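PDB 2Z8U: TATA-box-binding protein from Methanococcus jannaschii, which probably activates archaeal genes transcribed by RNA polymerase, as a general initiation factor that binds the TATA box close to the start of transcription. Local coordinates for residues N39-P44 and V51-V56; D146-V151 and K172-K177; A113-E118 and V152-S157. All coordinates share one frame; numbering follows the deposited sequence.

Contact 1: N39-P44 and V51-V56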
ATOM      1  N   ASN B  39     -21.402  36.132  18.967  1.00 48.14           N
ATOM      2  CA  ASN B  39     -20.460  35.017  19.101  1.00 48.36           C
ATOM      3  C   ASN B  39     -20.146  34.337  17.768  1.00 47.91           C
ATOM      4  O   ASN B  39     -19.791  33.145  17.752  1.00 49.06           O
ATOM      5  CB  ASN B  39     -20.997  33.955  20.080  1.00 48.80           C
ATOM      6  CG  ASN B  39     -21.235  34.499  21.479  1.00 49.89           C
ATOM      7  OD1 ASN B  39     -22.091  33.996  22.206  1.00 51.23           O
ATOM      8  ND2 ASN B  39     -20.478  35.521  21.865  1.00 50.78           N
ATOM      9  N   ALA B  40     -20.302  35.069  16.662  1.00 46.87           N
ATOM     10  CA  ALA B  40     -20.136  34.494  15.318  1.00 45.64           C
ATOM     11  C   ALA B  40     -18.730  34.734  14.821  1.00 45.03           C
ATOM     12  O   ALA B  40     -18.214  35.861  14.903  1.00 44.59           O
ATOM     13  CB  ALA B  40     -21.150  35.082  14.331  1.00 45.46           C
ATOM     14  N   GLU B  41     -18.105  33.675  14.332  1.00 43.77           N
ATOM     15  CA  GLU B  41     -16.789  33.751  13.702  1.00 43.64           C
ATOM     16  C   GLU B  41     -16.963  33.466  12.212  1.00 42.50           C
ATOM     17  O   GLU B  41     -17.429  32.374  11.833  1.00 42.12           O
ATOM     18  CB  GLU B  41     -15.855  32.727  14.342  1.00 43.20           C
ATOM     19  CG  GLU B  41     -14.410  32.782  13.845  1.00 45.76           C
ATOM     20  CD  GLU B  41     -13.511  31.684  14.431  1.00 45.58           C
ATOM     21  OE1 GLU B  41     -14.001  30.838  15.210  1.00 48.57           O
ATOM     22  OE2 GLU B  41     -12.300  31.671  14.103  1.00 50.52           O
ATOM     23  N   TYR B  42     -16.619  34.442  11.374  1.00 41.35           N
ATOM     24  CA  TYR B  42     -16.729  34.285   9.921  1.00 40.99           C
ATOM     25  C   TYR B  42     -15.563  34.936   9.182  1.00 41.25           C
ATOM     26  O   TYR B  42     -15.435  36.157   9.176  1.00 40.52           O
ATOM     27  CB  TYR B  42     -18.071  34.847   9.413  1.00 40.92           C
ATOM     28  CG  TYR B  42     -18.302  34.712   7.921  1.00 40.09           C
ATOM     29  CD1 TYR B  42     -18.194  33.472   7.282  1.00 40.97           C
ATOM     30  CD2 TYR B  42     -18.650  35.819   7.153  1.00 40.69           C
ATOM     31  CE1 TYR B  42     -18.411  33.348   5.914  1.00 40.57           C
ATOM     32  CE2 TYR B  42     -18.876  35.703   5.789  1.00 41.81           C
ATOM     33  CZ  TYR B  42     -18.759  34.459   5.178  1.00 41.91           C
ATOM     34  OH  TYR B  42     -18.974  34.341   3.815  1.00 42.31           O
ATOM     35  N   GLU B  43     -14.718  34.109   8.574  1.00 42.17           N
ATOM     36  CA  GLU B  43     -13.541  34.574   7.826  1.00 43.68           C
ATOM     37  C   GLU B  43     -13.560  33.886   6.471  1.00 43.77           C
ATOM     38  O   GLU B  43     -12.917  32.842   6.293  1.00 43.68           O
ATOM     39  CB  GLU B  43     -12.250  34.205   8.563  1.00 44.34           C
ATOM     40  CG  GLU B  43     -12.382  34.036  10.079  1.00 47.25           C
ATOM     41  CD  GLU B  43     -11.808  35.204  10.863  1.00 52.01           C
ATOM     42  OE1 GLU B  43     -11.754  35.102  12.112  1.00 54.78           O
ATOM     43  OE2 GLU B  43     -11.400  36.213  10.245  1.00 52.87           O
ATOM     44  N   PRO B  44     -14.332  34.439   5.519  1.00 44.27           N
ATOM     45  CA  PRO B  44     -14.600  33.760   4.246  1.00 44.98           C
ATOM     46  C   PRO B  44     -13.358  33.509   3.375  1.00 46.04           C
ATOM     47  O   PRO B  44     -13.358  32.584   2.561  1.00 46.14           O
ATOM     48  CB  PRO B  44     -15.585  34.696   3.542  1.00 45.08           C
ATOM     49  CG  PRO B  44     -15.418  36.027   4.203  1.00 44.84           C
ATOM     50  CD  PRO B  44     -15.025  35.740   5.615  1.00 44.71           C
ATOM     51  N   VAL B  51     -19.194  30.131  12.060  1.00 36.50           N
ATOM     52  CA  VAL B  51     -19.275  29.439  13.357  1.00 37.74           C
ATOM     53  C   VAL B  51     -19.977  30.303  14.393  1.00 38.64           C
ATOM     54  O   VAL B  51     -19.619  31.459  14.569  1.00 37.71           O
ATOM     55  CB  VAL B  51     -17.870  29.031  13.889  1.00 38.40           C
ATOM     56  CG1 VAL B  51     -17.972  28.326  15.241  1.00 38.30           C
ATOM     57  CG2 VAL B  51     -17.151  28.150  12.875  1.00 38.24           C
ATOM     58  N   CYS B  52     -20.995  29.742  15.046  1.00 40.89           N
ATOM     59  CA  CYS B  52     -21.694  30.409  16.137  1.00 41.56           C
ATOM     60  C   CYS B  52     -21.638  29.530  17.387  1.00 42.08           C
ATOM     61  O   CYS B  52     -22.085  28.385  17.370  1.00 40.61           O
ATOM     62  CB  CYS B  52     -23.153  30.708  15.787  1.00 42.43           C
ATOM     63  SG  CYS B  52     -24.040  31.563  17.184  1.00 45.12           S
ATOM     64  N   ARG B  53     -21.083  30.074  18.464  1.00 43.15           N
ATOM     65  CA  ARG B  53     -20.924  29.327  19.710  1.00 45.33           C
ATOM     66  C   ARG B  53     -21.852  29.866  20.778  1.00 46.30           C
ATOM     67  O   ARG B  53     -21.656  30.974  21.281  1.00 46.43           O
ATOM     68  CB  ARG B  53     -19.474  29.355  20.180  1.00 45.34           C
ATOM     69  CG  ARG B  53     -18.628  28.243  19.596  1.00 46.52           C
ATOM     70  CD  ARG B  53     -17.201  28.323  20.096  1.00 50.43           C
ATOM     71  NE  ARG B  53     -16.307  28.851  19.068  1.00 52.01           N
ATOM     72  CZ  ARG B  53     -15.540  28.090  18.293  1.00 53.00           C
ATOM     73  NH1 ARG B  53     -15.553  26.763  18.441  1.00 53.21           N
ATOM     74  NH2 ARG B  53     -14.754  28.653  17.374  1.00 52.69           N
ATOM     75  N   LEU B  54     -22.879  29.081  21.095  1.00 47.79           N
ATOM     76  CA  LEU B  54     -23.865  29.446  22.109  1.00 48.65           C
ATOM     77  C   LEU B  54     -23.396  29.075  23.501  1.00 49.35           C
ATOM     78  O   LEU B  54     -22.740  28.046  23.701  1.00 49.40           O
ATOM     79  CB  LEU B  54     -25.224  28.809  21.815  1.00 48.54           C
ATOM     80  CG  LEU B  54     -25.915  29.346  20.562  1.00 49.71           C
ATOM     81  CD1 LEU B  54     -27.173  28.561  20.240  1.00 50.42           C
ATOM     82  CD2 LEU B  54     -26.226  30.827  20.739  1.00 49.28           C
ATOM     83  N   SER B  55     -23.735  29.933  24.460  1.00 50.37           N
ATOM     84  CA  SER B  55     -23.347  29.742  25.852  1.00 51.34           C
ATOM     85  C   SER B  55     -24.384  28.949  26.651  1.00 51.71           C
ATOM     86  O   SER B  55     -24.026  28.102  27.482  1.00 52.10           O
ATOM     87  CB  SER B  55     -23.084  31.096  26.516  1.00 51.31           C
ATOM     88  OG  SER B  55     -23.045  30.950  27.919  1.00 53.16           O
ATOM     89  N   VAL B  56     -25.661  29.252  26.429  1.00 51.97           N
ATOM     90  CA  VAL B  56     -26.756  28.531  27.082  1.00 52.22           C
ATOM     91  C   VAL B  56     -27.715  28.086  25.982  1.00 51.91           C
ATOM     92  O   VAL B  56     -28.366  28.926  25.361  1.00 52.38           O
ATOM     93  CB  VAL B  56     -27.504  29.401  28.151  1.00 52.46           C
ATOM     94  CG1 VAL B  56     -28.675  28.629  28.760  1.00 53.27           C
ATOM     95  CG2 VAL B  56     -26.556  29.876  29.265  1.00 52.24           C
TER
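The hairpin of strands 40-41 and 50-54 forms the outer end of the sheet in the first TBP repeat, and the loop joining the two strands is the stirrup of the TBP fold. Glu41 and Val51 make an antiparallel hydrogen-bonded pair: Glu41 N donates to Val51 O at 2.7 Å, and Val51 N returns a bond of 2.9 Å to Glu41 O that is straight at the hydrogen (179°). Both donors lie in the plane of the carbonyl they meet. Ala40 and Cys52 form the neighbouring non-hydrogen-bonded pair, where Ala40 CA comes within 3.2 Å of Val51 O in a CA-H...O contact. Towards Asn39 the ladder loosens, since the bond from Arg53 N to Asn39 O is weak at 3.4 Å.

On the face that carries Glu41 and Val51, a salt bridge runs diagonally across the two strands. Glu41 has CG anti to the backbone N (chi1 -175°) and an extended chain, while Arg53 bends at chi3 (-104°) to lie alongside it, pointing the same way. Glu41 OE1 reaches Arg53 NH2 at 3.2 Å, at the edge of the guanidinium and near its plane; the hydrogen bond within this ion pair is weak. Val51 CG1 sits over the centre of one guanidinium face, so an apolar branch underlies the charged group.

The opposite face, with Ala40 and Cys52, turns to the helical layer: Cys52 packs on Ile87 of helix 77-94. Strand 59-63 continues the sheet beyond strand 50-54, with Val51 touching Leu62. The Glu41 face is probably the concave side that binds DNA in TBP relatives; here a second subunit approaches it, where Asp123 of that subunit forms a salt bridge with Arg53 NH1 and its Met127 packs on Val51.

Contact 2: D146-V151 and K172-K177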
ATOM      1  N   ASP B 146     -18.287  -3.450  13.588  1.00 44.54           N
ATOM      2  CA  ASP B 146     -18.790  -3.261  12.229  1.00 44.92           C
ATOM      3  C   ASP B 146     -20.315  -3.292  12.146  1.00 44.30           C
ATOM      4  O   ASP B 146     -20.887  -2.902  11.126  1.00 44.92           O
ATOM      5  CB  ASP B 146     -18.172  -4.279  11.255  1.00 45.53           C
ATOM      6  CG  ASP B 146     -16.669  -4.140  11.128  1.00 46.73           C
ATOM      7  OD1 ASP B 146     -16.106  -3.047  11.401  1.00 49.05           O
ATOM      8  OD2 ASP B 146     -16.035  -5.143  10.747  1.00 48.78           O
ATOM      9  N   ASP B 147     -20.966  -3.763  13.206  1.00 43.57           N
ATOM     10  CA  ASP B 147     -22.417  -3.684  13.317  1.00 43.09           C
ATOM     11  C   ASP B 147     -22.880  -3.591  14.781  1.00 42.06           C
ATOM     12  O   ASP B 147     -22.796  -4.573  15.520  1.00 42.90           O
ATOM     13  CB  ASP B 147     -23.101  -4.858  12.615  1.00 43.81           C
ATOM     14  CG  ASP B 147     -24.609  -4.768  12.689  1.00 45.48           C
ATOM     15  OD1 ASP B 147     -25.168  -3.747  12.227  1.00 46.97           O
ATOM     16  OD2 ASP B 147     -25.241  -5.703  13.227  1.00 48.46           O
ATOM     17  N   PRO B 148     -23.342  -2.402  15.215  1.00 40.47           N
ATOM     18  CA  PRO B 148     -23.358  -1.186  14.411  1.00 39.13           C
ATOM     19  C   PRO B 148     -21.938  -0.691  14.172  1.00 37.90           C
ATOM     20  O   PRO B 148     -21.000  -1.124  14.861  1.00 37.61           O
ATOM     21  CB  PRO B 148     -24.152  -0.193  15.277  1.00 38.93           C
ATOM     22  CG  PRO B 148     -23.993  -0.680  16.661  1.00 39.39           C
ATOM     23  CD  PRO B 148     -23.885  -2.181  16.569  1.00 40.01           C
ATOM     24  N   LYS B 149     -21.779   0.181  13.188  1.00 36.48           N
ATOM     25  CA  LYS B 149     -20.464   0.722  12.846  1.00 35.57           C
ATOM     26  C   LYS B 149     -20.097   1.775  13.877  1.00 34.43           C
ATOM     27  O   LYS B 149     -20.476   2.940  13.750  1.00 33.67           O
ATOM     28  CB  LYS B 149     -20.493   1.314  11.436  1.00 35.86           C
ATOM     29  CG  LYS B 149     -19.209   2.015  11.018  1.00 37.04           C
ATOM     30  CD  LYS B 149     -19.413   2.768   9.698  1.00 37.69           C
ATOM     31  CE  LYS B 149     -18.177   3.612   9.376  1.00 36.88           C
ATOM     32  NZ  LYS B 149     -18.440   4.511   8.213  1.00 37.39           N
ATOM     33  N   VAL B 150     -19.390   1.346  14.923  1.00 33.58           N
ATOM     34  CA  VAL B 150     -19.040   2.227  16.039  1.00 32.08           C
ATOM     35  C   VAL B 150     -17.591   2.033  16.474  1.00 32.52           C
ATOM     36  O   VAL B 150     -16.966   1.032  16.143  1.00 31.98           O
ATOM     37  CB  VAL B 150     -19.977   2.032  17.254  1.00 32.59           C
ATOM     38  CG1 VAL B 150     -21.419   2.422  16.879  1.00 30.51           C
ATOM     39  CG2 VAL B 150     -19.922   0.615  17.770  1.00 31.12           C
ATOM     40  N   VAL B 151     -17.071   3.005  17.213  1.00 32.67           N
ATOM     41  CA  VAL B 151     -15.769   2.894  17.842  1.00 33.78           C
ATOM     42  C   VAL B 151     -16.012   2.879  19.313  1.00 34.89           C
ATOM     43  O   VAL B 151     -16.736   3.732  19.840  1.00 35.19           O
ATOM     44  CB  VAL B 151     -14.813   4.060  17.465  1.00 33.46           C
ATOM     45  CG1 VAL B 151     -13.511   4.008  18.326  1.00 33.33           C
ATOM     46  CG2 VAL B 151     -14.487   3.976  16.013  1.00 33.60           C
ATOM     47  N   LYS B 172     -27.597   0.678  22.325  1.00 33.89           N
ATOM     48  CA  LYS B 172     -28.016  -0.507  23.079  1.00 34.30           C
ATOM     49  C   LYS B 172     -27.479  -1.789  22.449  1.00 34.73           C
ATOM     50  O   LYS B 172     -26.964  -2.658  23.152  1.00 34.51           O
ATOM     51  CB  LYS B 172     -29.543  -0.569  23.158  1.00 34.32           C
ATOM     52  CG  LYS B 172     -30.162   0.369  24.184  1.00 36.03           C
ATOM     53  CD  LYS B 172     -31.680   0.403  24.031  1.00 37.87           C
ATOM     54  CE  LYS B 172     -32.287   1.484  24.890  1.00 40.31           C
ATOM     55  NZ  LYS B 172     -33.751   1.611  24.628  1.00 40.09           N
ATOM     56  N   ARG B 173     -27.608  -1.901  21.129  1.00 35.07           N
ATOM     57  CA  ARG B 173     -27.104  -3.054  20.366  1.00 35.99           C
ATOM     58  C   ARG B 173     -25.584  -3.207  20.485  1.00 35.75           C
ATOM     59  O   ARG B 173     -25.063  -4.327  20.553  1.00 35.51           O
ATOM     60  CB  ARG B 173     -27.471  -2.905  18.892  1.00 35.74           C
ATOM     61  CG  ARG B 173     -28.960  -2.835  18.602  1.00 37.85           C
ATOM     62  CD  ARG B 173     -29.231  -2.703  17.095  1.00 38.18           C
ATOM     63  NE  ARG B 173     -28.388  -3.603  16.312  1.00 42.00           N
ATOM     64  CZ  ARG B 173     -27.617  -3.238  15.288  1.00 43.77           C
ATOM     65  NH1 ARG B 173     -27.578  -1.974  14.873  1.00 44.91           N
ATOM     66  NH2 ARG B 173     -26.884  -4.150  14.667  1.00 44.36           N
ATOM     67  N   ALA B 174     -24.885  -2.069  20.477  1.00 35.70           N
ATOM     68  CA  ALA B 174     -23.449  -2.018  20.710  1.00 34.92           C
ATOM     69  C   ALA B 174     -23.082  -2.501  22.117  1.00 34.94           C
ATOM     70  O   ALA B 174     -22.170  -3.325  22.280  1.00 34.11           O
ATOM     71  CB  ALA B 174     -22.947  -0.597  20.492  1.00 35.33           C
ATOM     72  N   LEU B 175     -23.787  -1.989  23.130  1.00 34.76           N
ATOM     73  CA  LEU B 175     -23.560  -2.424  24.519  1.00 34.83           C
ATOM     74  C   LEU B 175     -23.699  -3.941  24.715  1.00 34.86           C
ATOM     75  O   LEU B 175     -22.822  -4.552  25.323  1.00 34.96           O
ATOM     76  CB  LEU B 175     -24.425  -1.646  25.520  1.00 34.93           C
ATOM     77  CG  LEU B 175     -24.231  -1.981  27.011  1.00 34.59           C
ATOM     78  CD1 LEU B 175     -22.829  -1.554  27.449  1.00 36.64           C
ATOM     79  CD2 LEU B 175     -25.298  -1.295  27.845  1.00 35.56           C
ATOM     80  N   LYS B 176     -24.765  -4.544  24.182  1.00 35.10           N
ATOM     81  CA  LYS B 176     -24.948  -6.007  24.270  1.00 35.90           C
ATOM     82  C   LYS B 176     -23.725  -6.753  23.719  1.00 36.51           C
ATOM     83  O   LYS B 176     -23.231  -7.695  24.342  1.00 36.53           O
ATOM     84  CB  LYS B 176     -26.245  -6.452  23.570  1.00 35.87           C
ATOM     85  CG  LYS B 176     -26.427  -7.974  23.410  1.00 36.32           C
ATOM     86  CD  LYS B 176     -27.192  -8.600  24.576  1.00 37.99           C
ATOM     87  CE  LYS B 176     -27.013 -10.131  24.692  1.00 38.22           C
ATOM     88  NZ  LYS B 176     -27.092 -10.876  23.405  1.00 39.80           N
ATOM     89  N   LYS B 177     -23.226  -6.307  22.567  1.00 37.02           N
ATOM     90  CA  LYS B 177     -22.056  -6.926  21.937  1.00 38.04           C
ATOM     91  C   LYS B 177     -20.769  -6.760  22.735  1.00 37.92           C
ATOM     92  O   LYS B 177     -20.018  -7.716  22.888  1.00 37.86           O
ATOM     93  CB  LYS B 177     -21.877  -6.432  20.502  1.00 38.56           C
ATOM     94  CG  LYS B 177     -22.734  -7.211  19.520  1.00 40.66           C
ATOM     95  CD  LYS B 177     -23.055  -6.400  18.281  1.00 43.75           C
ATOM     96  CE  LYS B 177     -23.900  -7.203  17.296  1.00 44.62           C
ATOM     97  NZ  LYS B 177     -23.050  -8.029  16.391  1.00 45.57           N
TER
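The guanidinium of Arg173 has the CD corner of the Pro148 ring over one face, set off from the centre of the plane, and the carboxylate of Asp147 at its edge, with Asp147 CG in its plane. The two charged planes are turned 46° against each other. A single nitrogen does the gripping: Arg173 NH2 lies 2.7 Å from Asp147 OD2 in a salt bridge and donates a nearly straight hydrogen bond (168°) to Asp147 OD1 at 3.0 Å, reaching that oxygen from above the carboxylate plane. Arg173 gets there by bending at chi3 (44°), whereas Asp147 holds CG anti to its backbone N.

The cis peptide bond before Pro148 belongs to the tight turn between strands 141-146 and 149-154, and the turn rests against helix 168-183. Pro148 CG meets the methyl Ala174 CB at 4.0 Å, and Val150 CG2 touches the same methyl at 4.2 Å. One turn further along the helix, the Lys177 chain passes beside the turn backbone, with its CD 3.3 Å from Asp147 O.

Lys177 NZ stays 4.5 Å from Asp147 OD2, too far for a salt bridge, yet its charge should add to the stabilisation of the carboxylate as an anion. Arg173 in turn uses NH1 for Asp170 of its own helix, so two acids share one guanidinium, which would keep all three groups charged at the rim of a small apolar seam.

Contact 3: A113-E118 and V152-S157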
ATOM      1  N   ALA B 113     -21.385   3.848  29.263  1.00 23.74           N
ATOM      2  CA  ALA B 113     -21.945   2.809  30.098  1.00 24.25           C
ATOM      3  C   ALA B 113     -20.854   2.317  31.050  1.00 24.36           C
ATOM      4  O   ALA B 113     -19.692   2.673  30.928  1.00 24.58           O
ATOM      5  CB  ALA B 113     -22.500   1.681  29.258  1.00 23.17           C
ATOM      6  N   ASP B 114     -21.244   1.531  32.037  1.00 25.78           N
ATOM      7  CA  ASP B 114     -20.264   1.002  32.962  1.00 25.65           C
ATOM      8  C   ASP B 114     -20.395  -0.500  32.946  1.00 25.85           C
ATOM      9  O   ASP B 114     -21.505  -1.033  33.041  1.00 25.87           O
ATOM     10  CB  ASP B 114     -20.451   1.597  34.362  1.00 26.12           C
ATOM     11  CG  ASP B 114     -19.801   2.966  34.495  1.00 26.63           C
ATOM     12  OD1 ASP B 114     -18.581   3.044  34.686  1.00 27.65           O
ATOM     13  OD2 ASP B 114     -20.498   3.982  34.407  1.00 30.45           O
ATOM     14  N   LEU B 115     -19.264  -1.178  32.752  1.00 25.30           N
ATOM     15  CA  LEU B 115     -19.272  -2.641  32.623  1.00 26.35           C
ATOM     16  C   LEU B 115     -19.709  -3.341  33.918  1.00 25.65           C
ATOM     17  O   LEU B 115     -20.251  -4.437  33.863  1.00 25.68           O
ATOM     18  CB  LEU B 115     -17.894  -3.162  32.219  1.00 27.10           C
ATOM     19  CG  LEU B 115     -17.370  -2.902  30.794  1.00 28.05           C
ATOM     20  CD1 LEU B 115     -15.981  -3.524  30.669  1.00 29.86           C
ATOM     21  CD2 LEU B 115     -18.315  -3.455  29.724  1.00 29.22           C
ATOM     22  N   GLY B 116     -19.461  -2.710  35.064  1.00 25.79           N
ATOM     23  CA  GLY B 116     -19.739  -3.353  36.378  1.00 25.83           C
ATOM     24  C   GLY B 116     -18.541  -4.141  36.887  1.00 26.31           C
ATOM     25  O   GLY B 116     -18.522  -4.622  38.053  1.00 24.35           O
ATOM     26  N   ILE B 117     -17.524  -4.251  36.028  1.00 26.29           N
ATOM     27  CA  ILE B 117     -16.244  -4.869  36.394  1.00 27.33           C
ATOM     28  C   ILE B 117     -15.090  -3.996  35.939  1.00 27.54           C
ATOM     29  O   ILE B 117     -15.245  -3.163  35.031  1.00 27.37           O
ATOM     30  CB  ILE B 117     -16.076  -6.307  35.806  1.00 28.06           C
ATOM     31  CG1 ILE B 117     -16.219  -6.290  34.281  1.00 29.35           C
ATOM     32  CG2 ILE B 117     -17.089  -7.274  36.431  1.00 28.07           C
ATOM     33  CD1 ILE B 117     -15.011  -6.772  33.554  1.00 32.18           C
ATOM     34  N   GLU B 118     -13.949  -4.160  36.589  1.00 27.47           N
ATOM     35  CA  GLU B 118     -12.713  -3.513  36.173  1.00 28.07           C
ATOM     36  C   GLU B 118     -11.959  -4.472  35.246  1.00 29.17           C
ATOM     37  O   GLU B 118     -11.342  -5.432  35.717  1.00 29.25           O
ATOM     38  CB  GLU B 118     -11.886  -3.089  37.379  1.00 28.85           C
ATOM     39  CG  GLU B 118     -12.613  -2.117  38.312  1.00 27.88           C
ATOM     40  CD  GLU B 118     -11.864  -1.878  39.595  1.00 30.81           C
ATOM     41  OE1 GLU B 118     -10.820  -2.531  39.828  1.00 35.35           O
ATOM     42  OE2 GLU B 118     -12.306  -1.044  40.391  1.00 30.63           O
ATOM     43  N   VAL B 152     -15.440   1.885  19.985  1.00 35.00           N
ATOM     44  CA  VAL B 152     -15.643   1.720  21.432  1.00 35.57           C
ATOM     45  C   VAL B 152     -14.313   1.930  22.158  1.00 35.82           C
ATOM     46  O   VAL B 152     -13.277   1.483  21.683  1.00 35.59           O
ATOM     47  CB  VAL B 152     -16.197   0.315  21.765  1.00 35.71           C
ATOM     48  CG1 VAL B 152     -16.456   0.168  23.285  1.00 36.61           C
ATOM     49  CG2 VAL B 152     -17.497   0.043  20.971  1.00 35.38           C
ATOM     50  N   LEU B 153     -14.350   2.661  23.260  1.00 35.47           N
ATOM     51  CA  LEU B 153     -13.201   2.766  24.148  1.00 36.19           C
ATOM     52  C   LEU B 153     -13.586   2.174  25.493  1.00 35.21           C
ATOM     53  O   LEU B 153     -14.625   2.527  26.069  1.00 36.43           O
ATOM     54  CB  LEU B 153     -12.770   4.219  24.330  1.00 35.03           C
ATOM     55  CG  LEU B 153     -12.827   5.124  23.094  1.00 38.85           C
ATOM     56  CD1 LEU B 153     -12.652   6.565  23.528  1.00 40.54           C
ATOM     57  CD2 LEU B 153     -11.758   4.728  22.091  1.00 37.28           C
ATOM     58  N   ILE B 154     -12.762   1.264  25.979  1.00 33.85           N
ATOM     59  CA  ILE B 154     -13.009   0.606  27.253  1.00 33.57           C
ATOM     60  C   ILE B 154     -11.889   0.967  28.209  1.00 33.70           C
ATOM     61  O   ILE B 154     -10.712   0.770  27.881  1.00 33.26           O
ATOM     62  CB  ILE B 154     -13.038  -0.928  27.093  1.00 33.51           C
ATOM     63  CG1 ILE B 154     -14.101  -1.349  26.062  1.00 34.40           C
ATOM     64  CG2 ILE B 154     -13.275  -1.574  28.472  1.00 31.35           C
ATOM     65  CD1 ILE B 154     -14.037  -2.819  25.616  1.00 34.30           C
ATOM     66  N   PHE B 155     -12.254   1.449  29.395  1.00 33.93           N
ATOM     67  CA  PHE B 155     -11.279   1.883  30.395  1.00 33.84           C
ATOM     68  C   PHE B 155     -11.142   0.876  31.533  1.00 33.92           C
ATOM     69  O   PHE B 155     -12.070   0.091  31.780  1.00 32.63           O
ATOM     70  CB  PHE B 155     -11.641   3.291  30.892  1.00 35.07           C
ATOM     71  CG  PHE B 155     -11.650   4.305  29.787  1.00 35.61           C
ATOM     72  CD1 PHE B 155     -10.450   4.844  29.329  1.00 36.31           C
ATOM     73  CD2 PHE B 155     -12.834   4.638  29.130  1.00 37.61           C
ATOM     74  CE1 PHE B 155     -10.427   5.743  28.259  1.00 37.89           C
ATOM     75  CE2 PHE B 155     -12.822   5.546  28.052  1.00 40.47           C
ATOM     76  CZ  PHE B 155     -11.617   6.101  27.632  1.00 37.90           C
ATOM     77  N   GLY B 156      -9.971   0.875  32.186  1.00 34.00           N
ATOM     78  CA  GLY B 156      -9.690  -0.047  33.312  1.00 34.69           C
ATOM     79  C   GLY B 156     -10.680   0.117  34.458  1.00 34.73           C
ATOM     80  O   GLY B 156     -10.867  -0.790  35.273  1.00 34.75           O
ATOM     81  N   SER B 157     -11.328   1.277  34.511  1.00 35.40           N
ATOM     82  CA  SER B 157     -12.334   1.558  35.538  1.00 35.33           C
ATOM     83  C   SER B 157     -13.624   0.749  35.318  1.00 34.81           C
ATOM     84  O   SER B 157     -14.417   0.575  36.246  1.00 35.12           O
ATOM     85  CB  SER B 157     -12.683   3.057  35.522  1.00 35.85           C
ATOM     86  OG  SER B 157     -13.250   3.437  34.282  1.00 35.61           O
TER
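Glu118, Ser157 and Leu115 bury the largest areas where two loops meet, one following strand 105-114 and the other leading from strand 149-154 into strand 159-163, in the second TBP repeat. Glu118 touches with the root of its side chain, its carboxylate taking no part. CB lies 3.3 Å from Gly156 O, and CG, set beside the backbone N (chi1 -59°), lies 3.8 Å from Ser157 O. Aliphatic carbons thus lean on the carbonyl oxygens of the turn, and no hydrogen bond crosses between 113-118 and 152-157.

Ser157 contributes its backbone. Its CB points away from the loop of Glu118, and OG is hydrogen-bonded with Lys159 N just ahead in the chain, a bond inside the turn. Glu118 and Ser157 have the nearest CA atoms of the two segments, 5.1 Å apart.

Leu115 makes the apolar part of the contact on the inner side. Its CB points toward 152-157, and the branch CD1 meets Ile154 CG2 at 4.0 Å, the two side chains crossing at about a right angle. Ile154 presents CG2 anti to its backbone N. Gly116 follows with a positive phi (90°), turning the chain so that Glu118 comes round to the Gly156-Ser157 turn.

Strand 159-163 lies between strands 105-114 and 149-154 in the sheet, so the contact bridges their ends across an intervening strand; Leu115 pairs through its backbone with Gly158. On the helix-bearing face of the sheet, helix 168-183 closes the apolar side, with Leu115 on Leu179 and Ile154 on Ile182. The other face binds DNA in relatives, and Phe155 probably matches one of the phenylalanines that kink TATA DNA; here Phe155 and Leu153 pack on Gln137 and Phe138 of a second subunit.

How the contacts relate
The three contacts sample both halves of the saddle-shaped TBP sheet. Contact 1 lies in the first repeat, across the chain's centre from the pair in the second: about 34 and 36 Å separate its centre from those of contacts 2 and 3, nearest atoms about 23 and 21 Å apart. Contacts 2 and 3, centres about 15 Å apart, share strand 149-154 and meet on the helix-bearing face of the sheet, where Leu175 CD1 packs on Ala113 CB at 3.7 Å. Their segments alternate along the chain, whereas contact 1 closes before either opens. A second subunit touches all three, in contacts 1 and 3 on the face expected, as in other TBPs, to bind DNA, away from the helices.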